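Local coordinates for GTP pyrophosphokinase (Streptococcus pneumoniae, PDB 2BE3), which probably transfers pyrophosphate from ATP to GTP or GDP to make the alarmone (p)ppGpp, as in other RelA/SpoT-type synthetases, at residues A[20-25]-A[100-105]; A[10-15]-A[47-52]; A[91-96]-A[143-148]; A[54-59]-A[64-69]. All coordinates share one frame; numbering follows the deposited sequence.

Contact 1 (A[20-25]-A[100-105])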
loop_
_atom_site.group_PDB
_atom_site.type_symbol
_atom_site.label_atom_id
_atom_site.label_comp_id
_atom_site.label_asym_id
_atom_site.label_seq_id
_atom_site.Cartn_x
_atom_site.Cartn_y
_atom_site.Cartn_z
ATOM N N GLY A 20 6.260 0.886 -3.760
ATOM C CA GLY A 20 5.477 -0.322 -3.489
ATOM C C GLY A 20 4.024 -0.011 -3.171
ATOM O O GLY A 20 3.124 -0.601 -3.759
ATOM N N GLU A 21 3.776 0.927 -2.265
ATOM C CA GLU A 21 2.408 1.323 -1.961
ATOM C C GLU A 21 1.711 1.980 -3.157
ATOM O O GLU A 21 0.555 1.664 -3.457
ATOM C CB GLU A 21 2.352 2.245 -0.766
ATOM C CG GLU A 21 2.649 1.578 0.555
ATOM C CD GLU A 21 2.713 2.575 1.713
ATOM O OE1 GLU A 21 2.134 3.705 1.616
ATOM O OE2 GLU A 21 3.345 2.222 2.731
ATOM N N LEU A 22 2.408 2.879 -3.847
ATOM C CA LEU A 22 1.784 3.616 -4.932
ATOM C C LEU A 22 1.429 2.723 -6.135
ATOM O O LEU A 22 0.350 2.861 -6.714
ATOM C CB LEU A 22 2.642 4.818 -5.332
ATOM C CG LEU A 22 2.520 6.002 -4.366
ATOM C CD1 LEU A 22 3.629 7.026 -4.541
ATOM C CD2 LEU A 22 1.156 6.620 -4.562
ATOM N N LYS A 23 2.321 1.791 -6.478
ATOM C CA LYS A 23 2.008 0.754 -7.489
ATOM C C LYS A 23 0.750 0.021 -7.165
ATOM O O LYS A 23 -0.061 -0.171 -8.037
ATOM C CB LYS A 23 3.141 -0.264 -7.701
ATOM C CG LYS A 23 4.242 0.279 -8.572
ATOM C CD LYS A 23 5.242 -0.776 -9.003
ATOM C CE LYS A 23 5.844 -1.482 -7.842
ATOM N NZ LYS A 23 6.930 -2.379 -8.323
ATOM N N ILE A 24 0.579 -0.411 -5.928
ATOM C CA ILE A 24 -0.631 -1.133 -5.550
ATOM C C ILE A 24 -1.872 -0.219 -5.570
ATOM O O ILE A 24 -2.937 -0.610 -6.042
ATOM C CB ILE A 24 -0.450 -1.840 -4.181
ATOM C CG1 ILE A 24 0.472 -3.053 -4.323
ATOM C CG2 ILE A 24 -1.793 -2.259 -3.552
ATOM C CD1 ILE A 24 1.150 -3.411 -2.979
ATOM N N LYS A 25 -1.725 1.001 -5.074
ATOM C CA LYS A 25 -2.817 1.973 -5.082
ATOM C C LYS A 25 -3.233 2.385 -6.495
ATOM O O LYS A 25 -4.394 2.421 -6.790
ATOM C CB LYS A 25 -2.472 3.175 -4.217
ATOM C CG LYS A 25 -2.587 2.856 -2.732
ATOM C CD LYS A 25 -1.803 3.878 -1.930
ATOM C CE LYS A 25 -2.313 3.949 -0.491
ATOM N NZ LYS A 25 -1.684 5.105 0.221
ATOM N N GLN A 100 -6.772 11.745 -0.863
ATOM C CA GLN A 100 -6.339 12.414 0.358
ATOM C C GLN A 100 -5.042 11.808 0.895
ATOM O O GLN A 100 -4.594 12.175 1.951
ATOM C CB GLN A 100 -7.455 12.369 1.413
ATOM C CG GLN A 100 -8.046 10.996 1.705
ATOM C CD GLN A 100 -7.205 10.130 2.690
ATOM O OE1 GLN A 100 -7.020 10.502 3.873
ATOM N NE2 GLN A 100 -6.736 8.949 2.211
ATOM N N ASP A 101 -4.448 10.856 0.173
ATOM C CA ASP A 101 -3.192 10.247 0.618
ATOM C C ASP A 101 -1.980 10.865 -0.094
ATOM O O ASP A 101 -0.854 10.356 -0.019
ATOM C CB ASP A 101 -3.221 8.714 0.444
ATOM C CG ASP A 101 -3.322 8.291 -1.008
ATOM O OD1 ASP A 101 -3.664 9.134 -1.866
ATOM O OD2 ASP A 101 -3.076 7.101 -1.305
HETATM N N MSE A 102 -2.220 11.957 -0.799
HETATM C CA MSE A 102 -1.141 12.673 -1.467
HETATM C C MSE A 102 -1.536 14.119 -1.677
HETATM O O MSE A 102 -2.723 14.485 -1.651
HETATM C CB MSE A 102 -0.806 12.020 -2.819
HETATM C CG MSE A 102 -1.983 11.983 -3.762
HETATM SE SE MSE A 102 -1.625 11.023 -5.447
HETATM C CE MSE A 102 -1.248 9.088 -4.766
ATOM N N ARG A 103 -0.530 14.940 -1.908
ATOM C CA ARG A 103 -0.766 16.328 -2.213
ATOM C C ARG A 103 -0.031 16.606 -3.498
ATOM O O ARG A 103 1.180 16.379 -3.583
ATOM C CB ARG A 103 -0.286 17.222 -1.077
ATOM C CG ARG A 103 -0.378 18.698 -1.399
ATOM C CD ARG A 103 -0.166 19.560 -0.170
ATOM N NE ARG A 103 1.250 19.748 0.141
ATOM C CZ ARG A 103 1.901 20.910 -0.001
ATOM N NH1 ARG A 103 1.248 21.987 -0.461
ATOM N NH2 ARG A 103 3.202 21.005 0.312
ATOM N N ILE A 104 -0.777 17.074 -4.498
ATOM C CA ILE A 104 -0.219 17.363 -5.819
ATOM C C ILE A 104 0.475 18.700 -5.762
ATOM O O ILE A 104 -0.176 19.713 -5.593
ATOM C CB ILE A 104 -1.297 17.334 -6.935
ATOM C CG1 ILE A 104 -1.785 15.904 -7.110
ATOM C CG2 ILE A 104 -0.750 17.889 -8.272
ATOM C CD1 ILE A 104 -2.948 15.772 -8.019
ATOM N N ILE A 105 1.798 18.708 -5.890
ATOM C CA ILE A 105 2.505 19.974 -5.786
ATOM C C ILE A 105 2.914 20.590 -7.132
ATOM O O ILE A 105 3.176 21.755 -7.197
ATOM C CB ILE A 105 3.686 19.925 -4.763
ATOM C CG1 ILE A 105 4.737 18.958 -5.239
ATOM C CG2 ILE A 105 3.180 19.499 -3.357
ATOM C CD1 ILE A 105 6.069 19.450 -4.964
#
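L22 and K25, one turn apart on the long helix 6-35, meet M102 and D101, where the chain leads into strand 102-109. Although the two backbones stay well apart, with 10.0 Å from L22 CA to D101 CA, the side chains bridge the distance. L22 brings its CD2 branch to the selenomethionine methyl of M102, CD2 to CE being 3.5 Å. M102 can meet it because its chain bends at the last torsion (chi3 63°), turning CE toward the helix. Further on, K25 stretches out beyond CG and places NZ 2.9 Å from D101 OD2, a hydrogen-bonded salt bridge. The lysine uses the anti lone pair of OD2, the one directed away from OD1, and its CE also lies against the oxygen, at 3.3 Å from OD2. D101 comes from the opposite direction. Neither charge depends on this bond alone: R99 makes a second salt bridge to D101 OD2, and K25 NZ also bonds the hydroxyl of Y128. The two positive partners should favour an ionised D101, whereas D131 of the second subunit, close to OD1, would act in the opposite sense. In the fold, helix 6-35 lies over one face of the mixed sheet, where L22 rests on L79, A141 and Y128 of three strands, while M102 packs on V126 of strand 122-130, the neighbour of its own strand.

Contact 2 (A[10-15]-A[47-52])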
loop_
_atom_site.group_PDB
_atom_site.type_symbol
_atom_site.label_atom_id
_atom_site.label_comp_id
_atom_site.label_asym_id
_atom_site.label_seq_id
_atom_site.Cartn_x
_atom_site.Cartn_y
_atom_site.Cartn_z
ATOM N N GLU A 10 19.318 3.315 4.225
ATOM C CA GLU A 10 18.444 4.006 5.146
ATOM C C GLU A 10 17.714 5.161 4.478
ATOM O O GLU A 10 16.565 5.454 4.823
ATOM C CB GLU A 10 19.226 4.506 6.351
ATOM C CG GLU A 10 19.610 3.379 7.306
ATOM C CD GLU A 10 20.509 3.851 8.466
ATOM O OE1 GLU A 10 20.745 5.087 8.637
ATOM O OE2 GLU A 10 20.978 2.965 9.215
ATOM N N PHE A 11 18.375 5.802 3.513
ATOM C CA PHE A 11 17.773 6.924 2.817
ATOM C C PHE A 11 16.691 6.467 1.831
ATOM O O PHE A 11 15.637 7.092 1.718
ATOM C CB PHE A 11 18.839 7.754 2.099
ATOM C CG PHE A 11 18.266 8.850 1.258
ATOM C CD1 PHE A 11 17.796 10.027 1.851
ATOM C CD2 PHE A 11 18.167 8.707 -0.120
ATOM C CE1 PHE A 11 17.258 11.037 1.078
ATOM C CE2 PHE A 11 17.606 9.716 -0.899
ATOM C CZ PHE A 11 17.163 10.869 -0.307
ATOM N N LEU A 12 16.957 5.377 1.133
ATOM C CA LEU A 12 16.108 4.937 0.030
ATOM C C LEU A 12 14.860 4.183 0.450
ATOM O O LEU A 12 13.858 4.199 -0.269
ATOM C CB LEU A 12 16.905 4.078 -0.949
ATOM C CG LEU A 12 17.931 4.864 -1.747
ATOM C CD1 LEU A 12 18.716 3.913 -2.619
ATOM C CD2 LEU A 12 17.284 6.001 -2.544
ATOM N N ASP A 13 14.916 3.543 1.613
ATOM C CA ASP A 13 13.790 2.762 2.140
ATOM C C ASP A 13 12.408 3.400 2.041
ATOM O O ASP A 13 11.494 2.772 1.531
ATOM C CB ASP A 13 14.058 2.318 3.571
ATOM C CG ASP A 13 14.446 0.893 3.641
ATOM O OD1 ASP A 13 15.458 0.576 4.327
ATOM O OD2 ASP A 13 13.745 0.064 2.983
ATOM N N PRO A 14 12.239 4.627 2.564
ATOM C CA PRO A 14 10.930 5.275 2.386
ATOM C C PRO A 14 10.464 5.313 0.925
ATOM O O PRO A 14 9.287 5.102 0.669
ATOM C CB PRO A 14 11.143 6.693 2.934
ATOM C CG PRO A 14 12.335 6.592 3.796
ATOM C CD PRO A 14 13.170 5.434 3.371
ATOM N N TYR A 15 11.390 5.560 -0.005
ATOM C CA TYR A 15 11.111 5.559 -1.441
ATOM C C TYR A 15 10.749 4.170 -1.983
ATOM O O TYR A 15 9.778 4.035 -2.701
ATOM C CB TYR A 15 12.304 6.161 -2.208
ATOM C CG TYR A 15 12.595 7.581 -1.793
ATOM C CD1 TYR A 15 11.933 8.647 -2.402
ATOM C CD2 TYR A 15 13.495 7.863 -0.771
ATOM C CE1 TYR A 15 12.171 9.946 -2.030
ATOM C CE2 TYR A 15 13.741 9.168 -0.385
ATOM C CZ TYR A 15 13.081 10.207 -1.019
ATOM O OH TYR A 15 13.304 11.513 -0.630
ATOM N N GLY A 47 6.584 1.133 -11.666
ATOM C CA GLY A 47 7.346 2.018 -10.823
ATOM C C GLY A 47 8.750 1.547 -10.512
ATOM O O GLY A 47 9.056 0.363 -10.626
ATOM N N ARG A 48 9.597 2.483 -10.101
ATOM C CA ARG A 48 10.990 2.206 -9.771
ATOM C C ARG A 48 11.526 3.256 -8.784
ATOM O O ARG A 48 11.147 4.382 -8.843
ATOM C CB ARG A 48 11.841 2.230 -11.049
ATOM C CG ARG A 48 11.711 3.545 -11.846
ATOM C CD ARG A 48 13.007 4.230 -11.804
ATOM N NE ARG A 48 13.036 5.648 -12.208
ATOM C CZ ARG A 48 12.768 6.715 -11.437
ATOM N NH1 ARG A 48 12.322 6.594 -10.176
ATOM N NH2 ARG A 48 12.932 7.921 -11.966
ATOM N N VAL A 49 12.424 2.866 -7.902
ATOM C CA VAL A 49 13.284 3.816 -7.212
ATOM C C VAL A 49 14.508 4.098 -8.067
ATOM O O VAL A 49 15.116 3.192 -8.580
ATOM C CB VAL A 49 13.727 3.292 -5.840
ATOM C CG1 VAL A 49 14.654 4.292 -5.183
ATOM C CG2 VAL A 49 12.498 3.048 -4.991
ATOM N N LYS A 50 14.864 5.369 -8.212
ATOM C CA LYS A 50 15.966 5.748 -9.056
ATOM C C LYS A 50 17.209 5.059 -8.520
ATOM O O LYS A 50 17.383 4.995 -7.307
ATOM C CB LYS A 50 16.104 7.238 -8.962
ATOM C CG LYS A 50 16.589 7.929 -10.181
ATOM C CD LYS A 50 16.538 9.396 -9.890
ATOM C CE LYS A 50 17.069 10.159 -11.071
ATOM N NZ LYS A 50 16.164 9.946 -12.234
ATOM N N PRO A 51 18.042 4.463 -9.402
ATOM C CA PRO A 51 19.287 3.889 -8.907
ATOM C C PRO A 51 20.225 4.962 -8.389
ATOM O O PRO A 51 20.255 6.064 -8.933
ATOM C CB PRO A 51 19.906 3.262 -10.156
ATOM C CG PRO A 51 18.847 3.226 -11.156
ATOM C CD PRO A 51 17.868 4.261 -10.853
ATOM N N ILE A 52 20.989 4.618 -7.355
ATOM C CA ILE A 52 21.957 5.491 -6.691
ATOM C C ILE A 52 22.879 6.242 -7.654
ATOM O O ILE A 52 23.161 7.438 -7.431
ATOM C CB ILE A 52 22.828 4.683 -5.667
ATOM C CG1 ILE A 52 21.958 4.146 -4.526
ATOM C CG2 ILE A 52 23.978 5.516 -5.106
ATOM C CD1 ILE A 52 22.615 2.996 -3.771
#
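V49, the last residue of strand 42-49, which is outermost in the sheet within the chain, packs against L12 and Y15 of helix 6-35 with its two methyls divided between them. CG1, anti to the backbone N (chi1 178°), meets L12 CD2 at 4.1 Å. CG2 turns instead to the C-terminal end of 10-15, where it lies 3.7 Å from the backbone C of Y15 and 4.2 Å from Y15 CB. Only the base of the tyrosine is engaged; its ring projects outward, roughly across the helix and away from V49, and CE2 of Y15 sits over one face of the F11 ring, offset toward the rim. This is a helix laid across one face of a mixed sheet in the RelA/SpoT synthetase family, with the outermost strand contributing through V49 and the loop that follows. I16 and V19 of the same helix continue the cover over V49, and I76 packs on V49, L12 and Y15 together. Beyond the strand the chain passes K50, whose amine pairs with D75, and P51, the N-cap residue of helix 52-62. I52 then opens that helix and brings CG1 to within 3.8 Å of L12 CD1, the branch not used by V49.

Contact 3 (A[91-96]-A[143-148])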
loop_
_atom_site.group_PDB
_atom_site.type_symbol
_atom_site.label_atom_id
_atom_site.label_comp_id
_atom_site.label_asym_id
_atom_site.label_seq_id
_atom_site.Cartn_x
_atom_site.Cartn_y
_atom_site.Cartn_z
ATOM N N GLU A 91 -8.292 12.456 -17.125
ATOM C CA GLU A 91 -9.248 11.677 -16.319
ATOM C C GLU A 91 -8.535 11.057 -15.110
ATOM O O GLU A 91 -9.069 11.064 -13.991
ATOM C CB GLU A 91 -9.962 10.617 -17.191
ATOM C CG GLU A 91 -10.910 11.231 -18.257
ATOM C CD GLU A 91 -11.864 10.198 -18.926
ATOM O OE1 GLU A 91 -11.951 9.049 -18.425
ATOM O OE2 GLU A 91 -12.540 10.557 -19.922
ATOM N N VAL A 92 -7.322 10.555 -15.357
ATOM C CA VAL A 92 -6.412 10.062 -14.313
ATOM C C VAL A 92 -5.913 11.136 -13.354
ATOM O O VAL A 92 -5.869 10.937 -12.113
ATOM C CB VAL A 92 -5.215 9.312 -14.939
ATOM C CG1 VAL A 92 -4.131 9.020 -13.871
ATOM C CG2 VAL A 92 -5.728 8.000 -15.588
ATOM N N VAL A 93 -5.543 12.287 -13.923
ATOM C CA VAL A 93 -5.204 13.441 -13.133
ATOM C C VAL A 93 -6.360 13.852 -12.204
ATOM O O VAL A 93 -6.119 14.165 -11.038
ATOM C CB VAL A 93 -4.666 14.586 -14.041
ATOM C CG1 VAL A 93 -4.405 15.857 -13.247
ATOM C CG2 VAL A 93 -3.385 14.104 -14.767
ATOM N N ASP A 94 -7.600 13.834 -12.692
ATOM C CA ASP A 94 -8.776 14.071 -11.834
ATOM C C ASP A 94 -8.861 13.117 -10.643
ATOM O O ASP A 94 -9.139 13.524 -9.525
ATOM C CB ASP A 94 -10.092 13.951 -12.639
ATOM C CG ASP A 94 -10.309 15.104 -13.597
ATOM O OD1 ASP A 94 -9.592 16.100 -13.513
ATOM O OD2 ASP A 94 -11.193 15.012 -14.467
ATOM N N ILE A 95 -8.670 11.828 -10.905
ATOM C CA ILE A 95 -8.693 10.835 -9.836
ATOM C C ILE A 95 -7.574 11.096 -8.818
ATOM O O ILE A 95 -7.795 10.896 -7.651
ATOM C CB ILE A 95 -8.610 9.382 -10.386
ATOM C CG1 ILE A 95 -9.873 9.019 -11.168
ATOM C CG2 ILE A 95 -8.464 8.362 -9.248
ATOM C CD1 ILE A 95 -9.594 7.859 -12.131
ATOM N N LEU A 96 -6.389 11.526 -9.259
ATOM C CA LEU A 96 -5.307 11.863 -8.336
ATOM C C LEU A 96 -5.638 13.067 -7.470
ATOM O O LEU A 96 -5.323 13.030 -6.279
ATOM C CB LEU A 96 -3.946 12.051 -9.045
ATOM C CG LEU A 96 -3.467 10.808 -9.830
ATOM C CD1 LEU A 96 -2.165 11.098 -10.532
ATOM C CD2 LEU A 96 -3.367 9.562 -8.950
ATOM N N ILE A 143 4.626 10.890 -10.579
ATOM C CA ILE A 143 3.774 10.014 -11.368
ATOM C C ILE A 143 3.675 10.558 -12.794
ATOM O O ILE A 143 3.192 11.676 -13.012
ATOM C CB ILE A 143 2.362 9.866 -10.772
ATOM C CG1 ILE A 143 2.437 9.416 -9.293
ATOM C CG2 ILE A 143 1.516 8.896 -11.654
ATOM C CD1 ILE A 143 1.134 9.573 -8.534
ATOM N N GLN A 144 4.165 9.786 -13.761
ATOM C CA GLN A 144 4.007 10.140 -15.161
ATOM C C GLN A 144 2.840 9.400 -15.814
ATOM O O GLN A 144 2.574 8.226 -15.511
ATOM C CB GLN A 144 5.292 9.848 -15.899
ATOM C CG GLN A 144 6.345 10.897 -15.629
ATOM C CD GLN A 144 7.451 10.813 -16.617
ATOM O OE1 GLN A 144 7.210 10.738 -17.813
ATOM N NE2 GLN A 144 8.677 10.792 -16.136
ATOM N N ILE A 145 2.120 10.082 -16.690
ATOM C CA ILE A 145 0.989 9.455 -17.327
ATOM C C ILE A 145 1.231 9.483 -18.815
ATOM O O ILE A 145 1.502 10.529 -19.375
ATOM C CB ILE A 145 -0.365 10.148 -16.945
ATOM C CG1 ILE A 145 -0.570 10.102 -15.438
ATOM C CG2 ILE A 145 -1.545 9.363 -17.530
ATOM C CD1 ILE A 145 -1.195 11.284 -14.926
ATOM N N ARG A 146 1.109 8.340 -19.465
ATOM C CA ARG A 146 1.506 8.237 -20.847
ATOM C C ARG A 146 0.565 7.331 -21.616
ATOM O O ARG A 146 0.021 6.394 -21.030
ATOM C CB ARG A 146 2.882 7.565 -20.892
ATOM C CG ARG A 146 3.983 8.420 -20.409
ATOM C CD ARG A 146 5.246 7.630 -20.354
ATOM N NE ARG A 146 6.303 8.539 -19.924
ATOM C CZ ARG A 146 7.594 8.237 -19.905
ATOM N NH1 ARG A 146 8.023 7.049 -20.323
ATOM N NH2 ARG A 146 8.453 9.147 -19.486
ATOM N N THR A 147 0.436 7.545 -22.927
ATOM C CA THR A 147 -0.133 6.510 -23.755
ATOM C C THR A 147 0.952 5.464 -24.044
ATOM O O THR A 147 2.159 5.675 -23.777
ATOM C CB THR A 147 -0.732 7.038 -25.078
ATOM O OG1 THR A 147 0.274 7.723 -25.841
ATOM C CG2 THR A 147 -1.925 7.953 -24.807
ATOM N N LEU A 148 0.529 4.339 -24.580
ATOM C CA LEU A 148 1.484 3.296 -24.917
ATOM C C LEU A 148 2.427 3.788 -25.999
ATOM O O LEU A 148 3.603 3.500 -25.943
ATOM C CB LEU A 148 0.753 1.991 -25.294
ATOM C CG LEU A 148 0.256 1.250 -24.026
ATOM C CD1 LEU A 148 1.438 0.872 -23.131
ATOM C CD2 LEU A 148 -0.716 2.076 -23.175
#
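I145 slides past V92 in the opposite direction and crosses V93 at a slant, so that the end of one isoleucine of strand 137-147 is shared by two consecutive valines of helix 89-97. Its CD1 approaches V93 CG2 to 3.6 Å and V92 CG1 to 3.9 Å. The valines present different branches: V92 offers the methyl that stands anti to its backbone N (chi1 170°), V93 the one anti to its carbonyl carbon. Two residues earlier on the strand and one turn later on the helix, I143 and L96 meet tip to tip, with 4.1 Å between the two CD1 atoms. This pairing follows from the near-antiparallel course of the two segments, whose N-to-C directions differ by 156° at an axis separation of 10.2 Å. I143 and I145 both point at the helix, while the intervening Q144 belongs to the other side of the sheet. There R146 NH2 donates to Q144 OE1 at 2.6 Å, with the donor tilted 34° from the carbonyl plane, and Y119 and S121 join the same polar group. V83 and V124 of the two adjoining strands pack on I145, while I104 of strand 102-109 and L26 of helix 6-35 pack on L96. The contact itself is made wholly of aliphatic carbon, with no hydrogen bond between helix and strand. It therefore depends on burial and shape: along this strand the apolar I143 and I145 face the helix, while Q144 and R146 lie on the opposite side in a polar network.

Contact 4 (A[54-59]-A[64-69])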
loop_
_atom_site.group_PDB
_atom_site.type_symbol
_atom_site.label_atom_id
_atom_site.label_comp_id
_atom_site.label_asym_id
_atom_site.label_seq_id
_atom_site.Cartn_x
_atom_site.Cartn_y
_atom_site.Cartn_z
ATOM N N SER A 54 22.256 7.032 -10.817
ATOM C CA SER A 54 21.433 8.017 -11.489
ATOM C C SER A 54 21.111 9.188 -10.556
ATOM O O SER A 54 21.090 10.320 -11.010
ATOM C CB SER A 54 20.134 7.404 -11.967
ATOM O OG SER A 54 20.368 6.561 -13.058
ATOM N N ILE A 55 20.877 8.895 -9.269
ATOM C CA ILE A 55 20.671 9.933 -8.270
ATOM C C ILE A 55 21.912 10.811 -8.196
ATOM O O ILE A 55 21.786 12.036 -8.253
ATOM C CB ILE A 55 20.325 9.385 -6.850
ATOM C CG1 ILE A 55 18.994 8.622 -6.865
ATOM C CG2 ILE A 55 20.310 10.542 -5.825
ATOM C CD1 ILE A 55 18.736 7.836 -5.608
ATOM N N LYS A 56 23.098 10.188 -8.115
ATOM C CA LYS A 56 24.368 10.933 -8.037
ATOM C C LYS A 56 24.642 11.784 -9.260
ATOM O O LYS A 56 25.134 12.890 -9.133
ATOM C CB LYS A 56 25.546 10.023 -7.760
ATOM C CG LYS A 56 25.611 9.584 -6.342
ATOM C CD LYS A 56 26.114 8.155 -6.270
ATOM C CE LYS A 56 27.569 8.090 -5.828
ATOM N NZ LYS A 56 27.713 8.457 -4.390
ATOM N N GLU A 57 24.278 11.275 -10.422
ATOM C CA GLU A 57 24.420 11.996 -11.664
ATOM C C GLU A 57 23.554 13.226 -11.642
ATOM O O GLU A 57 24.013 14.317 -11.936
ATOM C CB GLU A 57 24.018 11.113 -12.859
ATOM C CG GLU A 57 23.870 11.908 -14.160
ATOM C CD GLU A 57 23.025 11.223 -15.236
ATOM O OE1 GLU A 57 22.186 10.331 -14.919
ATOM O OE2 GLU A 57 23.204 11.588 -16.428
ATOM N N LYS A 58 22.293 13.049 -11.297
ATOM C CA LYS A 58 21.342 14.140 -11.302
ATOM C C LYS A 58 21.746 15.242 -10.263
ATOM O O LYS A 58 21.623 16.439 -10.511
ATOM C CB LYS A 58 19.938 13.562 -11.111
ATOM C CG LYS A 58 18.829 14.354 -11.795
ATOM C CD LYS A 58 18.501 13.878 -13.227
ATOM C CE LYS A 58 17.250 12.951 -13.257
ATOM N NZ LYS A 58 15.996 13.516 -12.554
HETATM N N MSE A 59 22.320 14.827 -9.142
HETATM C CA MSE A 59 22.887 15.752 -8.177
HETATM C C MSE A 59 24.031 16.561 -8.733
HETATM O O MSE A 59 24.120 17.779 -8.478
HETATM C CB MSE A 59 23.399 15.020 -6.958
HETATM C CG MSE A 59 22.307 14.422 -6.105
HETATM SE SE MSE A 59 23.118 13.343 -4.664
HETATM C CE MSE A 59 23.964 14.845 -3.677
ATOM N N ILE A 64 22.513 19.732 -6.771
ATOM C CA ILE A 64 21.855 19.272 -5.559
ATOM C C ILE A 64 22.906 18.642 -4.634
ATOM O O ILE A 64 23.698 17.811 -5.076
ATOM C CB ILE A 64 20.769 18.266 -5.953
ATOM C CG1 ILE A 64 19.776 18.973 -6.874
ATOM C CG2 ILE A 64 20.125 17.605 -4.731
ATOM C CD1 ILE A 64 18.856 18.023 -7.605
ATOM N N THR A 65 22.914 19.057 -3.372
ATOM C CA THR A 65 23.711 18.433 -2.310
ATOM C C THR A 65 22.919 17.382 -1.540
ATOM O O THR A 65 21.723 17.236 -1.747
ATOM C CB THR A 65 24.139 19.485 -1.277
ATOM O OG1 THR A 65 23.008 20.307 -0.965
ATOM C CG2 THR A 65 25.246 20.348 -1.837
ATOM N N TYR A 66 23.594 16.646 -0.658
ATOM C CA TYR A 66 22.938 15.624 0.157
ATOM C C TYR A 66 21.872 16.207 1.059
ATOM O O TYR A 66 20.817 15.602 1.234
ATOM C CB TYR A 66 23.944 14.787 0.951
ATOM C CG TYR A 66 24.631 13.773 0.063
ATOM C CD1 TYR A 66 23.888 12.876 -0.707
ATOM C CD2 TYR A 66 26.011 13.741 -0.042
ATOM C CE1 TYR A 66 24.500 11.967 -1.552
ATOM C CE2 TYR A 66 26.640 12.844 -0.877
ATOM C CZ TYR A 66 25.883 11.956 -1.627
ATOM O OH TYR A 66 26.532 11.056 -2.443
ATOM N N ALA A 67 22.134 17.393 1.593
ATOM C CA ALA A 67 21.196 18.078 2.464
ATOM C C ALA A 67 19.866 18.418 1.774
ATOM O O ALA A 67 18.817 18.286 2.392
ATOM C CB ALA A 67 21.827 19.299 3.036
ATOM N N THR A 68 19.895 18.787 0.494
ATOM C CA THR A 68 18.670 19.200 -0.197
ATOM C C THR A 68 18.105 18.119 -1.121
ATOM O O THR A 68 17.077 18.300 -1.784
ATOM C CB THR A 68 18.867 20.557 -0.933
ATOM O OG1 THR A 68 19.655 20.368 -2.104
ATOM C CG2 THR A 68 19.575 21.556 -0.029
ATOM N N LEU A 69 18.771 16.972 -1.145
ATOM C CA LEU A 69 18.431 15.909 -2.063
ATOM C C LEU A 69 16.941 15.571 -2.058
ATOM O O LEU A 69 16.302 15.504 -3.118
ATOM C CB LEU A 69 19.282 14.687 -1.752
ATOM C CG LEU A 69 19.004 13.431 -2.584
ATOM C CD1 LEU A 69 19.075 13.749 -4.109
ATOM C CD2 LEU A 69 19.917 12.269 -2.171
#
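The Y66 ring carries the selenomethionine methyl of M59 over one face: CE stands 3.7 Å from the ring centroid and 19° off the normal, a CH-pi contact. The selenium follows more obliquely, 42° off the normal, giving a Met-aromatic pair in which the two side chains cross at about a right angle. At the hydroxyl end, K56 NZ makes a weak hydrogen bond of 3.5 Å to Y66 OH. M59 reaches the ring by an extended chain that bends only at its last torsion (chi3 67°), and on the way its CG passes 4.1 Å from I64 CG2 and 3.9 Å from L69 CD1. L69 also receives I55 CG2 on CD1, at 3.8 Å, from the preceding helical turn. The backbones are tied once, by I64 N to M59 O (3.1 Å). Helix 6-35 covers the inner side: W8 and L12 pack on I55, F11 on L69. The bond from I64 back to M59, five residues earlier, is consistent with a Schellman-type ending of helix 52-62; the chain then folds back before entering the short helix 69-72, with M59 lying between helix and loop and the Met-aromatic pair spanning the turn.

Contact 3 is the buried core pairing, its centre about 8 Å from the centre of the chain, and purely aliphatic; contact 4, with its centre about 20 Å from that of the chain, is the most peripheral and mixes an aromatic face, selenium and a weak lysine bond. Contacts 1 and 2 lie between, both using helix 6-35 to reach the chain's two outermost strands: the first adds a salt bridge to its apolar touch, the second is apolar throughout. Contacts 1 and 3 meet where M102 and I104 pack on L96, and contact 1 touches contact 2 through K23 and G47. Contacts 2 and 4 join through L12 with I55 and F11 with L69, whereas contacts 3 and 4 do not touch.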